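Dipeptide Epimerase (Enterococcus faecalis V583, PDB 3JW7) belongs to the mandelate racemase/muconate lactonizing enzyme family of the enolase superfamily, whose divalent-metal-dependent enzymes are built on a barrel of parallel strands. Local coordinates at residues C288-M293 against A317-T322; V129-T134 against P340-G345; M238-C243 against N262-K267. One frame throughout, in Å; residues are numbered along the deposited sequence.

In the fold
Three neighbourhoods of one barrel sheet are compared. Strands 236-239 and 260-263, then 287-290 and 314-317, are adjacent pairs in it, giving interactions 3 and 1; interaction 2 pairs the first strand, 128-135, with the antiparallel strand 341-343. Along the chain interaction 3 closes before interaction 1 opens, and both are nested inside the loop closed by interaction 2. The centre of interaction 1 lies about 9 Å from that of interaction 2 and 10 Å from that of interaction 3, whereas the centres of 2 and 3 are 19 Å apart. Residues distant in sequence thus gather around the magnesium ion and the bound isoleucine and tyrosine, joined by a peptide bond.

Interaction 1 (C288-M293 against A317-T322); sequences CMIGCM and ADLDAT. With ILE (isoleucine), chain I; TYR (tyrosine), chain J.
I290 and A317 make the apolar centre of this contact, with CG2 of I290 lying 3.5 Å from CB of A317. They are bridge partners in parallel strands, and both project onto the same face of the sheet. L319 adds a second apolar layer: its CD1 comes 3.9 Å from the same I290 CG2, and helix 298-310 covers the group, with A308 on I290 and A304 on L319. On another flank M289 runs out straight, then bends at chi3 (88°), which lays its terminal CE against CB of D318.

The backbones are joined by one nearly straight bond, D318 N to I290 O at 2.8 Å. Beyond it regular pairing gives way to loop. CA of G291 makes a CA-H...O contact of 3.4 Å with O of D318, a buried carbonyl. C292 turns its SG toward the other segment, chi1 64° holding the sulfur between N and the carbonyl carbon, where it packs on CB of A321.

Polar groups take over at the outer edge. The amino N of the bound isoleucine gives a 2.8 Å bond to OD2 of D318 and another of 2.8 Å to OD1 of D320, and its bond to OD1 of D318 is weak. Two acidic side chains thus grip one amino group, which would favour its positive charge. D318 OD2 also receives a water that bonds to C292 N and to O of the bound tyrosine, whose own amide N donates to C292 O at 2.7 Å. Together, apolar strands at the base and acids on the loops beyond their C-terminal ends form part of the ligand pocket characteristic of an enolase-superfamily barrel.

Interaction 2 (V129-T134 against P340-G345); sequences VITDIT and PLLELG. With ILE (isoleucine), chain I.
T131 and P340 meet through flat peptide groups: N of T131 lies in the carbonyl plane of P340 and donates to its O at 2.8 Å. CA of I130 makes a CA-H...O contact of 3.2 Å with the same oxygen, and CG2 of T131 packs nearby, so three groups of one strand gather round one carbonyl. CB of the proline ring, meanwhile, rests against O of T131.

Two residues along, V129 and L342 form an antiparallel hydrogen-bonded pair, with the non-hydrogen-bonded pair I130-L341 between. L342 N reaches V129 O at 2.9 Å, and the return bond runs from V129 N to L342 O at 3.0 Å. On one face of the sheet the side chains of V129 and L342 lie side by side, CG1 of V129 touching CB of L342 at 3.7 Å. T131 CG2 reaches CG of the same leucine at 4.0 Å. The opposite face carries the looser I130 and L341.

With chi1 at 178°, T131 swings OG1 anti to its N and onto O of D132 at 2.8 Å; the same hydroxyl accepts from N of L319. This bond lies where strand 128-135 is interrupted, just before T134, whose OG1 accepts from N of the bound isoleucine at 2.9 Å. A backbone bond between D132 and A317 closes the ring of strands. Strand 341-343 is thus an extra strand paired with the start of 128-135, beside the closure between the first and eighth parallel strands of a (beta/alpha)7beta barrel, as in this superfamily.

Interaction 3 (M238-C243 against N262-K267); sequences MADESC and NIKLMK. With MG (magnesium ion), chain L; TYR (tyrosine), chain J.
D240 faces two lysines across this contact, and each of its carboxylate oxygens is multiply held. OD1 takes a salt bridge from K267 NZ at 2.7 Å, met nearly along its C-O axis, and a weaker bond from K264 NZ. OD2 binds the magnesium ion at 2.3 Å and receives a second weak bond from K264.

Around K267 NZ lie three further acceptors, all main-chain: D240 O and N262 O, both at 2.8 Å, and C243 O at 2.9 Å. The lysine stands above the carbonyl plane of D240, while C243 N approaches that oxygen from the opposite face, closing the type I turn. N262 N donates to A239 O at 2.8 Å, its side chain packs beside the sulfur of M238, and its ND2 goes to E215.

E241 OE1 accepts from a water that is itself on the metal, and OE2 is taken by Q192 and N191. D189, E215 and OXT of the bound tyrosine complete the five magnesium ligands found; K264 NZ donates to the tyrosine's O at 3.2 Å. Held by two lysines at OD1 and by the metal and K264 at OD2, the D240 carboxylate is probably restrained in rotation, consistent with the lysines helping to position OD2 on the magnesium.

Interaction 1 (C288-M293 against A317-T322)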
ATOM      1  N   CYS A 288     -11.944   2.997   1.393  1.00 15.01           N
ATOM      2  CA  CYS A 288     -10.669   2.339   1.118  1.00 14.79           C
ATOM      3  C   CYS A 288      -9.501   2.961   1.876  1.00 15.42           C
ATOM      4  O   CYS A 288      -9.505   4.151   2.206  1.00 12.95           O
ATOM      5  CB  CYS A 288     -10.347   2.390  -0.383  1.00 13.49           C
ATOM      6  SG  CYS A 288     -11.483   1.495  -1.474  1.00 16.66           S
ATOM      7  N   MET A 289      -8.506   2.127   2.161  1.00 14.79           N
ATOM      8  CA  MET A 289      -7.291   2.572   2.822  1.00 14.69           C
ATOM      9  C   MET A 289      -6.157   2.268   1.862  1.00 14.69           C
ATOM     10  O   MET A 289      -6.059   1.156   1.349  1.00 17.81           O
ATOM     11  CB  MET A 289      -7.029   1.816   4.128  1.00 15.67           C
ATOM     12  CG  MET A 289      -5.685   2.217   4.746  1.00 16.95           C
ATOM     13  SD  MET A 289      -5.348   1.550   6.389  1.00 18.88           S
ATOM     14  CE  MET A 289      -4.588   0.004   5.967  1.00 20.31           C
ATOM     15  N   ILE A 290      -5.321   3.262   1.606  1.00 15.54           N
ATOM     16  CA  ILE A 290      -4.177   3.082   0.721  1.00 14.68           C
ATOM     17  C   ILE A 290      -3.065   2.468   1.584  1.00 15.31           C
ATOM     18  O   ILE A 290      -2.806   2.932   2.698  1.00 14.29           O
ATOM     19  CB  ILE A 290      -3.743   4.446   0.111  1.00 14.11           C
ATOM     20  CG1 ILE A 290      -2.677   4.231  -0.964  1.00 15.82           C
ATOM     21  CG2 ILE A 290      -3.254   5.389   1.200  1.00 18.11           C
ATOM     22  CD1 ILE A 290      -3.170   3.459  -2.145  1.00 12.16           C
ATOM     23  N   GLY A 291      -2.438   1.409   1.080  1.00 14.43           N
ATOM     24  CA  GLY A 291      -1.384   0.734   1.824  1.00 13.72           C
ATOM     25  C   GLY A 291      -0.088   0.641   1.047  1.00 13.14           C
ATOM     26  O   GLY A 291       0.072   1.324   0.035  1.00 13.13           O
ATOM     27  N   CYS A 292       0.842  -0.195   1.508  1.00 13.59           N
ATOM     28  CA  CYS A 292       2.125  -0.337   0.825  1.00 13.81           C
ATOM     29  C   CYS A 292       2.865  -1.610   1.218  1.00 12.73           C
ATOM     30  O   CYS A 292       2.515  -2.262   2.195  1.00 14.85           O
ATOM     31  CB  CYS A 292       3.023   0.865   1.139  1.00 14.56           C
ATOM     32  SG  CYS A 292       3.494   1.008   2.889  1.00 16.70           S
ATOM     33  N   MET A 293       3.881  -1.952   0.435  1.00 13.79           N
ATOM     34  CA  MET A 293       4.721  -3.121   0.697  1.00 14.78           C
ATOM     35  C   MET A 293       5.962  -2.573   1.390  1.00 15.54           C
ATOM     36  O   MET A 293       6.352  -1.432   1.150  1.00 16.91           O
ATOM     37  CB  MET A 293       5.162  -3.783  -0.611  1.00 15.99           C
ATOM     38  CG  MET A 293       4.024  -4.238  -1.511  1.00 15.03           C
ATOM     39  SD  MET A 293       3.025  -5.483  -0.713  1.00 19.02           S
ATOM     40  CE  MET A 293       1.950  -5.949  -2.076  1.00 17.78           C
ATOM     41  N   ALA A 317      -4.840   5.886   5.476  1.00 14.21           N
ATOM     42  CA  ALA A 317      -3.567   5.675   4.808  1.00 14.97           C
ATOM     43  C   ALA A 317      -2.553   4.992   5.708  1.00 16.80           C
ATOM     44  O   ALA A 317      -2.396   5.338   6.881  1.00 14.25           O
ATOM     45  CB  ALA A 317      -3.001   7.005   4.304  1.00 14.15           C
ATOM     46  N   ASP A 318      -1.881   4.004   5.131  1.00 16.02           N
ATOM     47  CA  ASP A 318      -0.842   3.253   5.803  1.00 14.53           C
ATOM     48  C   ASP A 318       0.318   3.319   4.820  1.00 14.21           C
ATOM     49  O   ASP A 318       0.572   2.368   4.086  1.00 13.23           O
ATOM     50  CB  ASP A 318      -1.278   1.800   6.028  1.00 14.44           C
ATOM     51  CG  ASP A 318      -0.148   0.922   6.553  1.00 15.35           C
ATOM     52  OD1 ASP A 318       0.612   1.380   7.433  1.00 15.61           O
ATOM     53  OD2 ASP A 318      -0.026  -0.229   6.090  1.00 15.43           O
ATOM     54  N   LEU A 319       0.997   4.465   4.793  1.00 13.86           N
ATOM     55  CA  LEU A 319       2.123   4.678   3.883  1.00 13.53           C
ATOM     56  C   LEU A 319       3.370   4.981   4.692  1.00 14.98           C
ATOM     57  O   LEU A 319       3.839   6.123   4.730  1.00 15.28           O
ATOM     58  CB  LEU A 319       1.816   5.840   2.930  1.00 11.90           C
ATOM     59  CG  LEU A 319       0.592   5.646   2.033  1.00 13.37           C
ATOM     60  CD1 LEU A 319       0.303   6.911   1.230  1.00 13.72           C
ATOM     61  CD2 LEU A 319       0.829   4.472   1.108  1.00 13.92           C
ATOM     62  N   ASP A 320       3.922   3.942   5.310  1.00 15.01           N
ATOM     63  CA  ASP A 320       5.086   4.094   6.168  1.00 15.00           C
ATOM     64  C   ASP A 320       6.356   3.371   5.718  1.00 16.15           C
ATOM     65  O   ASP A 320       7.327   3.310   6.472  1.00 16.03           O
ATOM     66  CB  ASP A 320       4.706   3.633   7.582  1.00 16.25           C
ATOM     67  CG  ASP A 320       4.186   2.193   7.615  1.00 17.25           C
ATOM     68  OD1 ASP A 320       3.742   1.671   6.567  1.00 18.57           O
ATOM     69  OD2 ASP A 320       4.213   1.578   8.701  1.00 20.10           O
ATOM     70  N   ALA A 321       6.365   2.848   4.495  1.00 15.02           N
ATOM     71  CA  ALA A 321       7.530   2.115   4.000  1.00 16.18           C
ATOM     72  C   ALA A 321       8.847   2.896   4.000  1.00 16.12           C
ATOM     73  O   ALA A 321       9.918   2.305   4.172  1.00 16.34           O
ATOM     74  CB  ALA A 321       7.249   1.569   2.596  1.00 15.34           C
ATOM     75  N   THR A 322       8.794   4.210   3.811  1.00 15.84           N
ATOM     76  CA  THR A 322      10.031   4.985   3.794  1.00 17.28           C
ATOM     77  C   THR A 322      10.641   5.156   5.183  1.00 17.28           C
ATOM     78  O   THR A 322      11.838   5.430   5.310  1.00 16.96           O
ATOM     79  CB  THR A 322       9.831   6.402   3.210  1.00 18.75           C
ATOM     80  OG1 THR A 322       9.020   7.173   4.103  1.00 16.12           O
ATOM     81  CG2 THR A 322       9.176   6.338   1.832  1.00 17.87           C
TER
HETATM   82  N   ILE I 355       2.619  -0.915   6.606  1.00 16.52           N
HETATM   83  CA  ILE I 355       3.154  -1.851   5.575  1.00 18.82           C
HETATM   84  C   ILE I 355       2.416  -3.183   5.603  1.00 19.11           C
HETATM   85  O   ILE I 355       1.975  -3.638   6.662  1.00 19.85           O
HETATM   86  CB  ILE I 355       4.661  -2.148   5.786  1.00 19.11           C
HETATM   87  CG1 ILE I 355       4.898  -2.589   7.229  1.00 19.31           C
HETATM   88  CG2 ILE I 355       5.496  -0.932   5.396  1.00 20.81           C
HETATM   89  CD1 ILE I 355       6.262  -3.231   7.476  1.00 18.10           C
HETATM   90  N   TYR J 356       2.290  -3.793   4.426  1.00 18.57           N
HETATM   91  CA  TYR J 356       1.620  -5.078   4.263  1.00 18.29           C
HETATM   92  C   TYR J 356       0.199  -5.067   4.828  1.00 17.96           C
HETATM   93  O   TYR J 356      -0.466  -4.012   4.722  1.00 16.29           O
HETATM   94  CB  TYR J 356       2.445  -6.185   4.929  1.00 18.84           C
HETATM   95  CG  TYR J 356       3.825  -6.401   4.330  1.00 19.27           C
HETATM   96  CD1 TYR J 356       4.929  -6.619   5.151  1.00 19.04           C
HETATM   97  CD2 TYR J 356       4.022  -6.437   2.947  1.00 20.15           C
HETATM   98  CE1 TYR J 356       6.195  -6.869   4.621  1.00 20.04           C
HETATM   99  CE2 TYR J 356       5.295  -6.693   2.401  1.00 20.38           C
HETATM  100  CZ  TYR J 356       6.373  -6.909   3.252  1.00 20.73           C
HETATM  101  OH  TYR J 356       7.627  -7.186   2.749  1.00 22.47           O
HETATM  102  OXT TYR J 356      -0.235  -6.117   5.347  1.00 16.02           O
HETATM  103  O   HOH W   1      -0.596  -1.588   3.777  1.00 15.46           O

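Interaction 2 (V129-T134 against P340-G345)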
ATOM      1  N   VAL A 129      -1.879  13.870   3.134  1.00 19.02           N
ATOM      2  CA  VAL A 129      -2.507  12.699   3.705  1.00 20.20           C
ATOM      3  C   VAL A 129      -1.858  12.400   5.043  1.00 19.37           C
ATOM      4  O   VAL A 129      -0.668  12.660   5.234  1.00 18.66           O
ATOM      5  CB  VAL A 129      -2.353  11.468   2.783  1.00 23.56           C
ATOM      6  CG1 VAL A 129      -0.890  11.177   2.544  1.00 24.12           C
ATOM      7  CG2 VAL A 129      -3.030  10.267   3.410  1.00 26.26           C
ATOM      8  N   ILE A 130      -2.648  11.873   5.971  1.00 17.60           N
ATOM      9  CA  ILE A 130      -2.144  11.511   7.286  1.00 17.28           C
ATOM     10  C   ILE A 130      -2.021   9.998   7.335  1.00 16.74           C
ATOM     11  O   ILE A 130      -2.993   9.276   7.115  1.00 16.47           O
ATOM     12  CB  ILE A 130      -3.092  11.979   8.407  1.00 18.46           C
ATOM     13  CG1 ILE A 130      -3.126  13.508   8.443  1.00 19.40           C
ATOM     14  CG2 ILE A 130      -2.626  11.411   9.751  1.00 18.61           C
ATOM     15  CD1 ILE A 130      -4.163  14.080   9.393  1.00 23.10           C
ATOM     16  N   THR A 131      -0.817   9.520   7.618  1.00 14.62           N
ATOM     17  CA  THR A 131      -0.580   8.089   7.676  1.00 16.30           C
ATOM     18  C   THR A 131      -0.378   7.551   9.083  1.00 17.99           C
ATOM     19  O   THR A 131       0.008   8.283   9.993  1.00 19.26           O
ATOM     20  CB  THR A 131       0.670   7.704   6.851  1.00 15.69           C
ATOM     21  OG1 THR A 131       0.897   6.297   6.969  1.00 14.62           O
ATOM     22  CG2 THR A 131       1.916   8.454   7.367  1.00 17.54           C
ATOM     23  N   ASP A 132      -0.665   6.265   9.253  1.00 16.81           N
ATOM     24  CA  ASP A 132      -0.437   5.605  10.521  1.00 17.53           C
ATOM     25  C   ASP A 132       1.017   5.144  10.428  1.00 16.61           C
ATOM     26  O   ASP A 132       1.742   5.526   9.509  1.00 16.95           O
ATOM     27  CB  ASP A 132      -1.351   4.378  10.684  1.00 16.89           C
ATOM     28  CG  ASP A 132      -1.129   3.305   9.601  1.00 18.26           C
ATOM     29  OD1 ASP A 132      -0.001   3.172   9.083  1.00 16.05           O
ATOM     30  OD2 ASP A 132      -2.089   2.566   9.284  1.00 15.71           O
ATOM     31  N   ILE A 133       1.449   4.344  11.388  1.00 16.11           N
ATOM     32  CA  ILE A 133       2.787   3.782  11.357  1.00 16.65           C
ATOM     33  C   ILE A 133       2.580   2.386  11.902  1.00 16.15           C
ATOM     34  O   ILE A 133       1.759   2.181  12.800  1.00 17.95           O
ATOM     35  CB  ILE A 133       3.810   4.580  12.223  1.00 17.31           C
ATOM     36  CG1 ILE A 133       5.218   4.001  12.004  1.00 18.19           C
ATOM     37  CG2 ILE A 133       3.432   4.519  13.698  1.00 18.02           C
ATOM     38  CD1 ILE A 133       6.358   4.894  12.498  1.00 20.91           C
ATOM     39  N   THR A 134       3.301   1.426  11.336  1.00 15.02           N
ATOM     40  CA  THR A 134       3.186   0.027  11.723  1.00 15.57           C
ATOM     41  C   THR A 134       4.171  -0.450  12.781  1.00 15.28           C
ATOM     42  O   THR A 134       5.345  -0.082  12.767  1.00 16.33           O
ATOM     43  CB  THR A 134       3.353  -0.882  10.478  1.00 15.81           C
ATOM     44  OG1 THR A 134       2.360  -0.537   9.507  1.00 17.67           O
ATOM     45  CG2 THR A 134       3.196  -2.354  10.854  1.00 14.96           C
ATOM     46  N   PRO A 340       3.538  11.562  10.711  1.00 17.40           N
ATOM     47  CA  PRO A 340       2.189  11.235  10.245  1.00 17.19           C
ATOM     48  C   PRO A 340       1.690  12.078   9.078  1.00 17.41           C
ATOM     49  O   PRO A 340       0.896  11.607   8.263  1.00 19.05           O
ATOM     50  CB  PRO A 340       1.336  11.424  11.498  1.00 17.70           C
ATOM     51  CG  PRO A 340       2.050  12.531  12.220  1.00 19.20           C
ATOM     52  CD  PRO A 340       3.506  12.131  12.071  1.00 19.24           C
ATOM     53  N   LEU A 341       2.151  13.320   8.992  1.00 16.94           N
ATOM     54  CA  LEU A 341       1.714  14.206   7.923  1.00 18.65           C
ATOM     55  C   LEU A 341       2.575  14.155   6.660  1.00 18.41           C
ATOM     56  O   LEU A 341       3.763  14.483   6.679  1.00 19.21           O
ATOM     57  CB  LEU A 341       1.647  15.648   8.436  1.00 20.38           C
ATOM     58  CG  LEU A 341       1.176  16.700   7.430  1.00 21.22           C
ATOM     59  CD1 LEU A 341      -0.211  16.336   6.927  1.00 22.05           C
ATOM     60  CD2 LEU A 341       1.161  18.069   8.092  1.00 23.40           C
ATOM     61  N   LEU A 342       1.965  13.733   5.558  1.00 16.19           N
ATOM     62  CA  LEU A 342       2.659  13.670   4.282  1.00 15.77           C
ATOM     63  C   LEU A 342       2.077  14.771   3.401  1.00 16.57           C
ATOM     64  O   LEU A 342       1.014  14.602   2.795  1.00 19.87           O
ATOM     65  CB  LEU A 342       2.457  12.298   3.623  1.00 13.66           C
ATOM     66  CG  LEU A 342       2.734  11.060   4.481  1.00 12.11           C
ATOM     67  CD1 LEU A 342       2.565   9.799   3.634  1.00 14.18           C
ATOM     68  CD2 LEU A 342       4.149  11.123   5.058  1.00 15.60           C
ATOM     69  N   GLU A 343       2.759  15.910   3.357  1.00 18.71           N
ATOM     70  CA  GLU A 343       2.321  17.045   2.552  1.00 20.71           C
ATOM     71  C   GLU A 343       2.945  16.965   1.169  1.00 19.44           C
ATOM     72  O   GLU A 343       4.146  16.757   1.028  1.00 19.23           O
ATOM     73  CB  GLU A 343       2.734  18.367   3.203  1.00 21.81           C
ATOM     74  CG  GLU A 343       2.164  18.603   4.584  1.00 24.64           C
ATOM     75  CD  GLU A 343       2.620  19.925   5.172  1.00 27.90           C
ATOM     76  OE1 GLU A 343       2.102  20.978   4.743  1.00 29.50           O
ATOM     77  OE2 GLU A 343       3.507  19.912   6.054  1.00 29.04           O
ATOM     78  N   LEU A 344       2.122  17.126   0.145  1.00 20.16           N
ATOM     79  CA  LEU A 344       2.608  17.076  -1.220  1.00 21.63           C
ATOM     80  C   LEU A 344       2.803  18.512  -1.683  1.00 25.19           C
ATOM     81  O   LEU A 344       1.916  19.348  -1.535  1.00 27.05           O
ATOM     82  CB  LEU A 344       1.589  16.351  -2.102  1.00 21.48           C
ATOM     83  CG  LEU A 344       1.162  14.994  -1.531  1.00 21.02           C
ATOM     84  CD1 LEU A 344       0.069  14.385  -2.397  1.00 22.70           C
ATOM     85  CD2 LEU A 344       2.367  14.066  -1.447  1.00 21.69           C
ATOM     86  N   GLY A 345       3.978  18.803  -2.227  1.00 27.91           N
ATOM     87  CA  GLY A 345       4.239  20.152  -2.688  1.00 28.36           C
ATOM     88  C   GLY A 345       3.463  20.489  -3.942  1.00 28.15           C
ATOM     89  O   GLY A 345       2.475  19.831  -4.279  1.00 30.47           O
TER
HETATM   90  N   ILE I 355       2.619  -0.915   6.606  1.00 16.52           N
HETATM   91  CA  ILE I 355       3.154  -1.851   5.575  1.00 18.82           C
HETATM   92  C   ILE I 355       2.416  -3.183   5.603  1.00 19.11           C
HETATM   93  O   ILE I 355       1.975  -3.638   6.662  1.00 19.85           O
HETATM   94  CB  ILE I 355       4.661  -2.148   5.786  1.00 19.11           C
HETATM   95  CG1 ILE I 355       4.898  -2.589   7.229  1.00 19.31           C
HETATM   96  CG2 ILE I 355       5.496  -0.932   5.396  1.00 20.81           C
HETATM   97  CD1 ILE I 355       6.262  -3.231   7.476  1.00 18.10           C

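Interaction 3 (M238-C243 against N262-K267)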
ATOM      1  N   MET A 238     -11.397  -5.243   7.376  1.00 14.77           N
ATOM      2  CA  MET A 238     -10.799  -4.791   6.122  1.00 13.69           C
ATOM      3  C   MET A 238     -10.154  -5.932   5.356  1.00 16.11           C
ATOM      4  O   MET A 238      -9.483  -6.789   5.938  1.00 15.76           O
ATOM      5  CB  MET A 238      -9.731  -3.723   6.393  1.00 14.18           C
ATOM      6  CG  MET A 238      -9.096  -3.133   5.130  1.00 13.36           C
ATOM      7  SD  MET A 238      -7.766  -1.978   5.485  1.00 19.63           S
ATOM      8  CE  MET A 238      -8.675  -0.595   6.148  1.00 20.18           C
ATOM      9  N   ALA A 239     -10.368  -5.952   4.047  1.00 14.70           N
ATOM     10  CA  ALA A 239      -9.756  -6.979   3.224  1.00 15.38           C
ATOM     11  C   ALA A 239      -8.453  -6.408   2.697  1.00 14.59           C
ATOM     12  O   ALA A 239      -8.381  -5.226   2.369  1.00 15.23           O
ATOM     13  CB  ALA A 239     -10.667  -7.347   2.057  1.00 17.94           C
ATOM     14  N   ASP A 240      -7.421  -7.242   2.640  1.00 14.98           N
ATOM     15  CA  ASP A 240      -6.148  -6.819   2.085  1.00 15.76           C
ATOM     16  C   ASP A 240      -5.715  -7.865   1.070  1.00 15.27           C
ATOM     17  O   ASP A 240      -5.984  -7.716  -0.118  1.00 16.34           O
ATOM     18  CB  ASP A 240      -5.075  -6.659   3.163  1.00 16.12           C
ATOM     19  CG  ASP A 240      -3.738  -6.225   2.586  1.00 18.19           C
ATOM     20  OD1 ASP A 240      -3.667  -5.956   1.363  1.00 16.57           O
ATOM     21  OD2 ASP A 240      -2.753  -6.150   3.352  1.00 17.49           O
ATOM     22  N   GLU A 241      -5.074  -8.934   1.533  1.00 14.19           N
ATOM     23  CA  GLU A 241      -4.610  -9.971   0.616  1.00 13.73           C
ATOM     24  C   GLU A 241      -5.737 -10.614  -0.191  1.00 15.77           C
ATOM     25  O   GLU A 241      -5.483 -11.190  -1.248  1.00 16.21           O
ATOM     26  CB  GLU A 241      -3.819 -11.048   1.371  1.00 12.97           C
ATOM     27  CG  GLU A 241      -2.517 -10.542   1.959  1.00 16.09           C
ATOM     28  CD  GLU A 241      -2.625 -10.212   3.433  1.00 17.78           C
ATOM     29  OE1 GLU A 241      -3.600  -9.531   3.823  1.00 17.42           O
ATOM     30  OE2 GLU A 241      -1.732 -10.634   4.196  1.00 18.38           O
ATOM     31  N   SER A 242      -6.972 -10.515   0.301  1.00 14.77           N
ATOM     32  CA  SER A 242      -8.121 -11.071  -0.412  1.00 16.82           C
ATOM     33  C   SER A 242      -8.535 -10.187  -1.585  1.00 17.17           C
ATOM     34  O   SER A 242      -9.370 -10.583  -2.401  1.00 20.42           O
ATOM     35  CB  SER A 242      -9.324 -11.233   0.524  1.00 16.01           C
ATOM     36  OG  SER A 242      -9.168 -12.358   1.372  1.00 17.47           O
ATOM     37  N   CYS A 243      -7.960  -8.992  -1.682  1.00 17.74           N
ATOM     38  CA  CYS A 243      -8.316  -8.096  -2.784  1.00 16.98           C
ATOM     39  C   CYS A 243      -7.093  -7.497  -3.472  1.00 16.96           C
ATOM     40  O   CYS A 243      -6.451  -6.589  -2.946  1.00 15.37           O
ATOM     41  CB  CYS A 243      -9.229  -6.981  -2.268  1.00 15.25           C
ATOM     42  SG  CYS A 243      -9.949  -5.936  -3.569  1.00 18.96           S
ATOM     43  N   ASN A 262      -8.230  -2.510   1.557  1.00 15.44           N
ATOM     44  CA  ASN A 262      -6.874  -1.975   1.495  1.00 15.97           C
ATOM     45  C   ASN A 262      -6.408  -2.005   0.035  1.00 13.78           C
ATOM     46  O   ASN A 262      -6.362  -3.070  -0.577  1.00 16.37           O
ATOM     47  CB  ASN A 262      -5.944  -2.846   2.353  1.00 15.79           C
ATOM     48  CG  ASN A 262      -4.498  -2.358   2.357  1.00 16.85           C
ATOM     49  OD1 ASN A 262      -3.935  -2.022   1.317  1.00 19.39           O
ATOM     50  ND2 ASN A 262      -3.888  -2.341   3.534  1.00 19.01           N
ATOM     51  N   ILE A 263      -6.087  -0.839  -0.521  1.00 14.40           N
ATOM     52  CA  ILE A 263      -5.601  -0.739  -1.899  1.00 14.30           C
ATOM     53  C   ILE A 263      -4.087  -0.556  -1.924  1.00 13.77           C
ATOM     54  O   ILE A 263      -3.552   0.300  -1.223  1.00 15.01           O
ATOM     55  CB  ILE A 263      -6.197   0.483  -2.637  1.00 14.63           C
ATOM     56  CG1 ILE A 263      -7.708   0.337  -2.764  1.00 16.43           C
ATOM     57  CG2 ILE A 263      -5.538   0.630  -4.010  1.00 17.66           C
ATOM     58  CD1 ILE A 263      -8.374   1.535  -3.416  1.00 19.02           C
ATOM     59  N   LYS A 264      -3.397  -1.357  -2.731  1.00 12.98           N
ATOM     60  CA  LYS A 264      -1.946  -1.228  -2.857  1.00 13.73           C
ATOM     61  C   LYS A 264      -1.591  -1.155  -4.337  1.00 14.49           C
ATOM     62  O   LYS A 264      -2.023  -2.000  -5.116  1.00 15.18           O
ATOM     63  CB  LYS A 264      -1.224  -2.433  -2.254  1.00 14.23           C
ATOM     64  CG  LYS A 264      -1.208  -2.517  -0.733  1.00 14.18           C
ATOM     65  CD  LYS A 264      -0.295  -3.668  -0.282  1.00 14.31           C
ATOM     66  CE  LYS A 264      -0.272  -3.814   1.242  1.00 15.21           C
ATOM     67  NZ  LYS A 264      -1.635  -4.042   1.789  1.00 18.81           N
ATOM     68  N   LEU A 265      -0.800  -0.164  -4.728  1.00 14.08           N
ATOM     69  CA  LEU A 265      -0.415  -0.056  -6.133  1.00 15.01           C
ATOM     70  C   LEU A 265       0.326  -1.314  -6.559  1.00 14.98           C
ATOM     71  O   LEU A 265       0.210  -1.752  -7.701  1.00 14.94           O
ATOM     72  CB  LEU A 265       0.478   1.164  -6.361  1.00 15.31           C
ATOM     73  CG  LEU A 265      -0.181   2.514  -6.071  1.00 14.87           C
ATOM     74  CD1 LEU A 265       0.770   3.630  -6.486  1.00 14.49           C
ATOM     75  CD2 LEU A 265      -1.513   2.624  -6.817  1.00 15.45           C
ATOM     76  N   MET A 266       1.078  -1.901  -5.633  1.00 14.34           N
ATOM     77  CA  MET A 266       1.829  -3.108  -5.948  1.00 14.60           C
ATOM     78  C   MET A 266       0.965  -4.370  -6.040  1.00 14.69           C
ATOM     79  O   MET A 266       1.440  -5.408  -6.490  1.00 15.28           O
ATOM     80  CB  MET A 266       2.955  -3.311  -4.931  1.00 15.67           C
ATOM     81  CG  MET A 266       3.974  -2.185  -4.922  1.00 17.78           C
ATOM     82  SD  MET A 266       4.680  -1.874  -6.565  1.00 17.16           S
ATOM     83  CE  MET A 266       4.267  -0.211  -6.824  1.00 15.43           C
ATOM     84  N   LYS A 267      -0.288  -4.292  -5.595  1.00 15.03           N
ATOM     85  CA  LYS A 267      -1.204  -5.435  -5.682  1.00 14.26           C
ATOM     86  C   LYS A 267      -2.059  -5.359  -6.950  1.00 13.41           C
ATOM     87  O   LYS A 267      -2.366  -6.381  -7.570  1.00 14.41           O
ATOM     88  CB  LYS A 267      -2.175  -5.484  -4.489  1.00 13.31           C
ATOM     89  CG  LYS A 267      -1.635  -6.061  -3.195  1.00 13.03           C
ATOM     90  CD  LYS A 267      -2.778  -6.346  -2.210  1.00 15.33           C
ATOM     91  CE  LYS A 267      -3.593  -5.082  -1.908  1.00 14.52           C
ATOM     92  NZ  LYS A 267      -4.752  -5.319  -0.989  1.00 13.88           N
TER
HETATM   93 MG    MG L 358      -2.510  -5.635   5.625  1.00 18.91          MG
HETATM   94  N   TYR J 356       2.290  -3.793   4.426  1.00 18.57           N
HETATM   95  CA  TYR J 356       1.620  -5.078   4.263  1.00 18.29           C
HETATM   96  C   TYR J 356       0.199  -5.067   4.828  1.00 17.96           C
HETATM   97  O   TYR J 356      -0.466  -4.012   4.722  1.00 16.29           O
HETATM   98  CB  TYR J 356       2.445  -6.185   4.929  1.00 18.84           C
HETATM   99  CG  TYR J 356       3.825  -6.401   4.330  1.00 19.27           C
HETATM  100  CD1 TYR J 356       4.929  -6.619   5.151  1.00 19.04           C
HETATM  101  CD2 TYR J 356       4.022  -6.437   2.947  1.00 20.15           C
HETATM  102  CE1 TYR J 356       6.195  -6.869   4.621  1.00 20.04           C
HETATM  103  CE2 TYR J 356       5.295  -6.693   2.401  1.00 20.38           C
HETATM  104  CZ  TYR J 356       6.373  -6.909   3.252  1.00 20.73           C
HETATM  105  OH  TYR J 356       7.627  -7.186   2.749  1.00 22.47           O
HETATM  106  OXT TYR J 356      -0.235  -6.117   5.347  1.00 16.02           O
HETATM  107  O   HOH W   2      -3.582  -7.781   5.996  1.00 14.16           O
HETATM  108  O   HOH W   3      -7.297  -3.794  -3.207  1.00 16.58           O